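Side-chain contacts in putative uncharacterized protein (Staphylococcus aureus, PDB 3R2T), which is of unknown molecular function but, as a staphylococcal superantigen-like protein, is probably secreted and related to the staphylococcal and streptococcal toxins: residues 126-129 with 130-134; 56-59 with 60-64. One frame throughout, in Å; residues are numbered along the deposited sequence.

Interaction 1. Residues 126-129 with 130-134; sequences LVDL and DGRIF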
ATOM      1  N   LEU A 126       4.036   4.589   5.100  1.00 47.50           N
ATOM      2  CA  LEU A 126       5.351   3.936   5.123  1.00 49.89           C
ATOM      3  C   LEU A 126       6.376   4.785   4.350  1.00 50.11           C
ATOM      4  O   LEU A 126       6.003   5.731   3.629  1.00 47.03           O
ATOM      5  CB  LEU A 126       5.311   2.512   4.562  1.00 52.08           C
ATOM      6  CG  LEU A 126       5.069   2.239   3.077  1.00 54.95           C
ATOM      7  CD1 LEU A 126       6.124   2.911   2.213  1.00 61.08           C
ATOM      8  CD2 LEU A 126       5.093   0.722   2.817  1.00 57.68           C
ATOM      9  N   VAL A 127       7.649   4.448   4.521  1.00 50.56           N
ATOM     10  CA  VAL A 127       8.748   5.110   3.823  1.00 53.09           C
ATOM     11  C   VAL A 127       9.580   3.980   3.205  1.00 56.43           C
ATOM     12  O   VAL A 127      10.016   3.085   3.922  1.00 57.78           O
ATOM     13  CB  VAL A 127       9.631   5.952   4.780  1.00 54.22           C
ATOM     14  CG1 VAL A 127      10.718   6.713   3.994  1.00 54.81           C
ATOM     15  CG2 VAL A 127       8.789   6.925   5.585  1.00 48.90           C
ATOM     16  N   ASP A 128       9.786   3.999   1.885  1.00 58.67           N
ATOM     17  CA  ASP A 128      10.564   2.928   1.234  1.00 63.02           C
ATOM     18  C   ASP A 128      12.053   3.070   1.482  1.00 65.52           C
ATOM     19  O   ASP A 128      12.497   4.048   2.081  1.00 64.00           O
ATOM     20  CB  ASP A 128      10.258   2.811  -0.264  1.00 64.24           C
ATOM     21  CG  ASP A 128      10.725   4.001  -1.063  1.00 67.22           C
ATOM     22  OD1 ASP A 128      11.443   4.877  -0.527  1.00 72.09           O
ATOM     23  OD2 ASP A 128      10.368   4.049  -2.257  1.00 74.74           O
ATOM     24  N   LEU A 129      12.826   2.101   1.002  1.00 69.60           N
ATOM     25  CA  LEU A 129      14.267   2.108   1.239  1.00 74.53           C
ATOM     26  C   LEU A 129      15.017   3.335   0.696  1.00 75.88           C
ATOM     27  O   LEU A 129      16.071   3.679   1.228  1.00 78.36           O
ATOM     28  CB  LEU A 129      14.917   0.805   0.750  1.00 77.99           C
ATOM     29  CG  LEU A 129      16.399   0.653   1.138  1.00 83.56           C
ATOM     30  CD1 LEU A 129      16.569   0.863   2.648  1.00 84.18           C
ATOM     31  CD2 LEU A 129      16.991  -0.696   0.700  1.00 85.25           C
ATOM     32  N   ASP A 130      14.502   4.006  -0.340  1.00 74.93           N
ATOM     33  CA  ASP A 130      15.209   5.202  -0.849  1.00 75.92           C
ATOM     34  C   ASP A 130      14.683   6.528  -0.287  1.00 72.63           C
ATOM     35  O   ASP A 130      14.990   7.608  -0.802  1.00 73.03           O
ATOM     36  CB  ASP A 130      15.369   5.205  -2.388  1.00 78.25           C
ATOM     37  CG  ASP A 130      14.071   4.940  -3.146  1.00 78.17           C
ATOM     38  OD1 ASP A 130      14.179   4.366  -4.255  1.00 81.85           O
ATOM     39  OD2 ASP A 130      12.969   5.272  -2.658  1.00 76.39           O
ATOM     40  N   GLY A 131      13.909   6.429   0.796  1.00 69.05           N
ATOM     41  CA  GLY A 131      13.384   7.585   1.492  1.00 65.50           C
ATOM     42  C   GLY A 131      12.088   8.171   0.971  1.00 61.29           C
ATOM     43  O   GLY A 131      11.634   9.176   1.495  1.00 58.36           O
ATOM     44  N   ARG A 132      11.489   7.552  -0.048  1.00 59.59           N
ATOM     45  CA  ARG A 132      10.237   8.067  -0.605  1.00 55.80           C
ATOM     46  C   ARG A 132       9.070   7.749   0.348  1.00 52.69           C
ATOM     47  O   ARG A 132       8.878   6.628   0.790  1.00 51.86           O
ATOM     48  CB  ARG A 132       9.996   7.551  -2.031  1.00 56.49           C
ATOM     49  CG  ARG A 132       8.815   8.216  -2.749  1.00 54.64           C
ATOM     50  CD  ARG A 132       8.719   7.810  -4.224  1.00 54.64           C
ATOM     51  NE  ARG A 132       9.880   8.227  -5.014  1.00 58.37           N
ATOM     52  CZ  ARG A 132      10.046   9.437  -5.558  1.00 59.94           C
ATOM     53  NH1 ARG A 132       9.136  10.401  -5.410  1.00 57.57           N
ATOM     54  NH2 ARG A 132      11.140   9.696  -6.252  1.00 62.55           N
ATOM     55  N   ILE A 133       8.301   8.780   0.642  1.00 50.52           N
ATOM     56  CA  ILE A 133       7.200   8.723   1.581  1.00 48.75           C
ATOM     57  C   ILE A 133       5.880   8.354   0.920  1.00 46.71           C
ATOM     58  O   ILE A 133       5.377   9.092   0.074  1.00 47.10           O
ATOM     59  CB  ILE A 133       7.062  10.107   2.257  1.00 47.59           C
ATOM     60  CG1 ILE A 133       8.381  10.460   2.977  1.00 52.74           C
ATOM     61  CG2 ILE A 133       5.908  10.110   3.214  1.00 43.43           C
ATOM     62  CD1 ILE A 133       8.508  11.934   3.415  1.00 52.13           C
ATOM     63  N   PHE A 134       5.325   7.216   1.326  1.00 45.65           N
ATOM     64  CA  PHE A 134       4.049   6.727   0.800  1.00 44.92           C
ATOM     65  C   PHE A 134       2.896   7.325   1.592  1.00 43.77           C
ATOM     66  O   PHE A 134       2.777   7.085   2.790  1.00 44.48           O
ATOM     67  CB  PHE A 134       3.991   5.201   0.910  1.00 46.19           C
ATOM     68  CG  PHE A 134       4.768   4.460  -0.162  1.00 47.65           C
ATOM     69  CD1 PHE A 134       5.964   4.947  -0.665  1.00 48.27           C
ATOM     70  CD2 PHE A 134       4.336   3.214  -0.587  1.00 50.99           C
ATOM     71  CE1 PHE A 134       6.681   4.235  -1.633  1.00 52.33           C
ATOM     72  CE2 PHE A 134       5.048   2.486  -1.546  1.00 53.70           C
ATOM     73  CZ  PHE A 134       6.226   3.002  -2.070  1.00 55.28           C
TER
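D128 has CG between its own backbone N and carbonyl carbon (chi1 67°), which folds the carboxylate back over the turn toward D130 and R132; L126 has the same kind of first torsion (69°), and its CD1 reaches across the strands to F134. The D128 carboxylate works on the backbone. Its OD1 accepts R132 N at 2.7 Å, on the syn side but well out of the carboxylate plane, and takes a weak second bond from D130 N at 3.2 Å. The D130 carboxylate approaches it at a steep angle, the two planes being 74° apart, with D130 OD2 2.7 Å from D128 OD1. Two acidic groups this close would probably raise the proton affinity of one of them. The R132 guanidinium does not touch either carboxylate; its NH1 bonds to F99 O.

D128 N donates to R132 O (3.0 Å), while G131 N reaches D128 O (3.1 Å) from above the carbonyl plane, closing a type I turn over L129 and D130. Farther along, F134 N meets L126 O at 2.8 Å, making L126 and F134 a hydrogen-bonded antiparallel pair. L126 CD1 lies over one face of the F134 ring, although the modelled separation is too short to be trusted in detail. F174 of the second subunit packs on both residues. V127 and I133, a non-hydrogen-bonded pair, occupy the other face of the sheet, with V127 CG2 and I133 CG1 4.4 Å apart. A type I turn whose fourth residue, G131, has positive phi, together with the G131 N to D128 O and D128 N to R132 O bonds, is a 3:5 beta hairpin with a G1 bulge, which here links strands 126-127 and 133-141 of the OB-fold domain.

Interaction 2. Residues 56-59 with 60-64; sequences RLYD and TNKLH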
ATOM      1  N   ARG A  56      -6.765  -3.935  23.098  1.00102.52           N
ATOM      2  CA  ARG A  56      -7.437  -2.692  22.663  1.00 99.75           C
ATOM      3  C   ARG A  56      -6.474  -1.505  22.814  1.00 96.60           C
ATOM      4  O   ARG A  56      -6.593  -0.498  22.105  1.00 93.25           O
ATOM      5  CB  ARG A  56      -8.706  -2.428  23.492  1.00101.36           C
ATOM      6  CG  ARG A  56      -9.851  -3.440  23.306  1.00105.27           C
ATOM      7  CD  ARG A  56     -10.596  -3.286  21.974  1.00105.00           C
ATOM      8  NE  ARG A  56     -11.289  -1.997  21.869  1.00104.60           N
ATOM      9  CZ  ARG A  56     -12.105  -1.648  20.872  1.00103.48           C
ATOM     10  NH1 ARG A  56     -12.363  -2.491  19.877  1.00103.99           N
ATOM     11  NH2 ARG A  56     -12.682  -0.450  20.877  1.00101.76           N
ATOM     12  N   LEU A  57      -5.528  -1.639  23.749  1.00 96.66           N
ATOM     13  CA  LEU A  57      -4.535  -0.597  24.024  1.00 94.40           C
ATOM     14  C   LEU A  57      -3.529  -0.526  22.866  1.00 91.60           C
ATOM     15  O   LEU A  57      -3.020   0.548  22.536  1.00 90.07           O
ATOM     16  CB  LEU A  57      -3.829  -0.876  25.359  1.00 96.90           C
ATOM     17  CG  LEU A  57      -3.003   0.255  25.982  1.00 96.92           C
ATOM     18  CD1 LEU A  57      -3.867   1.508  26.191  1.00 94.16           C
ATOM     19  CD2 LEU A  57      -2.393  -0.199  27.303  1.00 98.61           C
ATOM     20  N   TYR A  58      -3.259  -1.678  22.255  1.00 91.09           N
ATOM     21  CA  TYR A  58      -2.367  -1.765  21.104  1.00 88.69           C
ATOM     22  C   TYR A  58      -2.915  -0.911  19.945  1.00 83.78           C
ATOM     23  O   TYR A  58      -2.148  -0.308  19.194  1.00 80.87           O
ATOM     24  CB  TYR A  58      -2.227  -3.227  20.664  1.00 91.17           C
ATOM     25  CG  TYR A  58      -1.354  -3.424  19.445  1.00 93.46           C
ATOM     26  CD1 TYR A  58       0.012  -3.662  19.575  1.00 96.91           C
ATOM     27  CD2 TYR A  58      -1.895  -3.368  18.160  1.00 95.03           C
ATOM     28  CE1 TYR A  58       0.821  -3.843  18.456  1.00 98.38           C
ATOM     29  CE2 TYR A  58      -1.095  -3.545  17.031  1.00 96.80           C
ATOM     30  CZ  TYR A  58       0.264  -3.785  17.188  1.00 98.49           C
ATOM     31  OH  TYR A  58       1.062  -3.961  16.079  1.00100.04           O
ATOM     32  N   ASP A  59      -4.240  -0.878  19.801  1.00 81.64           N
ATOM     33  CA  ASP A  59      -4.891  -0.080  18.747  1.00 78.69           C
ATOM     34  C   ASP A  59      -4.670   1.415  19.016  1.00 74.29           C
ATOM     35  O   ASP A  59      -4.376   2.178  18.103  1.00 70.58           O
ATOM     36  CB  ASP A  59      -6.389  -0.406  18.653  1.00 79.70           C
ATOM     37  CG  ASP A  59      -6.656  -1.879  18.300  1.00 84.92           C
ATOM     38  OD1 ASP A  59      -7.824  -2.319  18.401  1.00 87.88           O
ATOM     39  OD2 ASP A  59      -5.697  -2.599  17.931  1.00 88.03           O
ATOM     40  N   THR A  60      -4.791   1.808  20.284  1.00 73.64           N
ATOM     41  CA  THR A  60      -4.575   3.192  20.707  1.00 71.38           C
ATOM     42  C   THR A  60      -3.112   3.624  20.518  1.00 69.05           C
ATOM     43  O   THR A  60      -2.861   4.752  20.089  1.00 66.96           O
ATOM     44  CB  THR A  60      -4.997   3.406  22.182  1.00 73.20           C
ATOM     45  OG1 THR A  60      -6.418   3.250  22.296  1.00 75.24           O
ATOM     46  CG2 THR A  60      -4.622   4.798  22.665  1.00 72.01           C
ATOM     47  N   ASN A  61      -2.157   2.743  20.836  1.00 67.80           N
ATOM     48  CA  ASN A  61      -0.736   3.077  20.651  1.00 66.51           C
ATOM     49  C   ASN A  61      -0.440   3.402  19.190  1.00 63.00           C
ATOM     50  O   ASN A  61       0.254   4.383  18.905  1.00 59.56           O
ATOM     51  CB  ASN A  61       0.200   1.962  21.143  1.00 68.99           C
ATOM     52  CG  ASN A  61       0.149   1.775  22.645  1.00 72.05           C
ATOM     53  OD1 ASN A  61      -0.430   2.595  23.359  1.00 71.39           O
ATOM     54  ND2 ASN A  61       0.770   0.690  23.141  1.00 76.22           N
ATOM     55  N   LYS A  62      -0.946   2.574  18.271  1.00 61.33           N
ATOM     56  CA  LYS A  62      -0.770   2.852  16.841  1.00 59.42           C
ATOM     57  C   LYS A  62      -1.428   4.177  16.415  1.00 54.93           C
ATOM     58  O   LYS A  62      -0.856   4.902  15.592  1.00 53.21           O
ATOM     59  CB  LYS A  62      -1.244   1.699  15.939  1.00 60.45           C
ATOM     60  CG  LYS A  62      -0.230   0.585  15.827  1.00 66.93           C
ATOM     61  CD  LYS A  62      -0.578  -0.446  14.747  1.00 71.39           C
ATOM     62  CE  LYS A  62       0.632  -1.363  14.504  1.00 76.07           C
ATOM     63  NZ  LYS A  62       0.362  -2.482  13.552  1.00 80.22           N
ATOM     64  N   LEU A  63      -2.603   4.496  16.961  1.00 52.94           N
ATOM     65  CA  LEU A  63      -3.287   5.768  16.616  1.00 50.88           C
ATOM     66  C   LEU A  63      -2.497   6.952  17.151  1.00 50.06           C
ATOM     67  O   LEU A  63      -2.348   7.983  16.469  1.00 46.64           O
ATOM     68  CB  LEU A  63      -4.706   5.801  17.175  1.00 51.50           C
ATOM     69  CG  LEU A  63      -5.669   4.786  16.556  1.00 54.84           C
ATOM     70  CD1 LEU A  63      -6.932   4.679  17.399  1.00 57.03           C
ATOM     71  CD2 LEU A  63      -5.988   5.136  15.092  1.00 55.48           C
ATOM     72  N   HIS A  64      -1.988   6.793  18.378  1.00 50.24           N
ATOM     73  CA  HIS A  64      -1.186   7.817  18.998  1.00 51.08           C
ATOM     74  C   HIS A  64       0.068   8.046  18.149  1.00 51.14           C
ATOM     75  O   HIS A  64       0.433   9.186  17.831  1.00 50.12           O
ATOM     76  CB  HIS A  64      -0.765   7.405  20.421  1.00 53.22           C
ATOM     77  CG  HIS A  64      -0.022   8.481  21.149  1.00 56.41           C
ATOM     78  ND1 HIS A  64       1.336   8.676  21.007  1.00 60.39           N
ATOM     79  CD2 HIS A  64      -0.455   9.444  22.001  1.00 57.35           C
ATOM     80  CE1 HIS A  64       1.706   9.714  21.739  1.00 61.59           C
ATOM     81  NE2 HIS A  64       0.638  10.194  22.353  1.00 59.59           N
TER
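Y58, D59 and T60 bury the most surface here, each by a different route, in the first turns of helix 57-68. Y58 reaches forward along the helix surface: with CG anti to the backbone N (chi1 178°), its ring is carried to K62, one turn on. The K62 chain is extended beyond CG and crosses the tyrosine obliquely, bringing NZ within 3.0 Å of Y58 OH in a weak hydrogen bond. K62 CE also lies 3.6 Å from Y58 CZ, obliquely to the ring. The backbone joins the same two residues through K62 N and Y58 O, 3.3 Å apart.

D59 contributes mainly through its main chain. Its O accepts L63 N at 3.1 Å, and L63 CG packs beside the same oxygen at 3.3 Å. The D59 carboxylate turns back instead, placing OD2 in plane at the edge of the Y58 ring.

T60 is the buried member. Its N makes only a weak bond to R56 O, at 3.4 Å, and its CB lies 3.5 Å from L57 O. That carbonyl accepts N61 N at 2.9 Å, an i to i+4 bond like those of K62 N and L63 N. Beyond the helix, T60 OG1 has a weak bond to D205 OD2, and Y200 touches both T60 and L63. These features describe the N-terminal helix of the chain, with i to i+4 bonding, a tyrosine-lysine pair at the surface, and a buried threonine where its opening turns rest on Y200 and D205 of the beta-grasp domain.

How the interactions relate
Interaction 2 comes earlier in the chain; the two have centres 23 Å apart and do not meet, their nearest atoms being about 11 Å from each other. Interaction 1 is partly buried and joins two strands through a reversal of the chain; interaction 2 is a surface contact within a single helix. Their chemistry follows this difference. In the hairpin, a side-chain carboxylate adds bonds to the backbone of the turn, and an aliphatic-aromatic pair is packed against by F174 of the second subunit. In the helix, main-chain bonds do most of the work, the side-chain polar link is weak, and the buried threonine meets residues of the same chain.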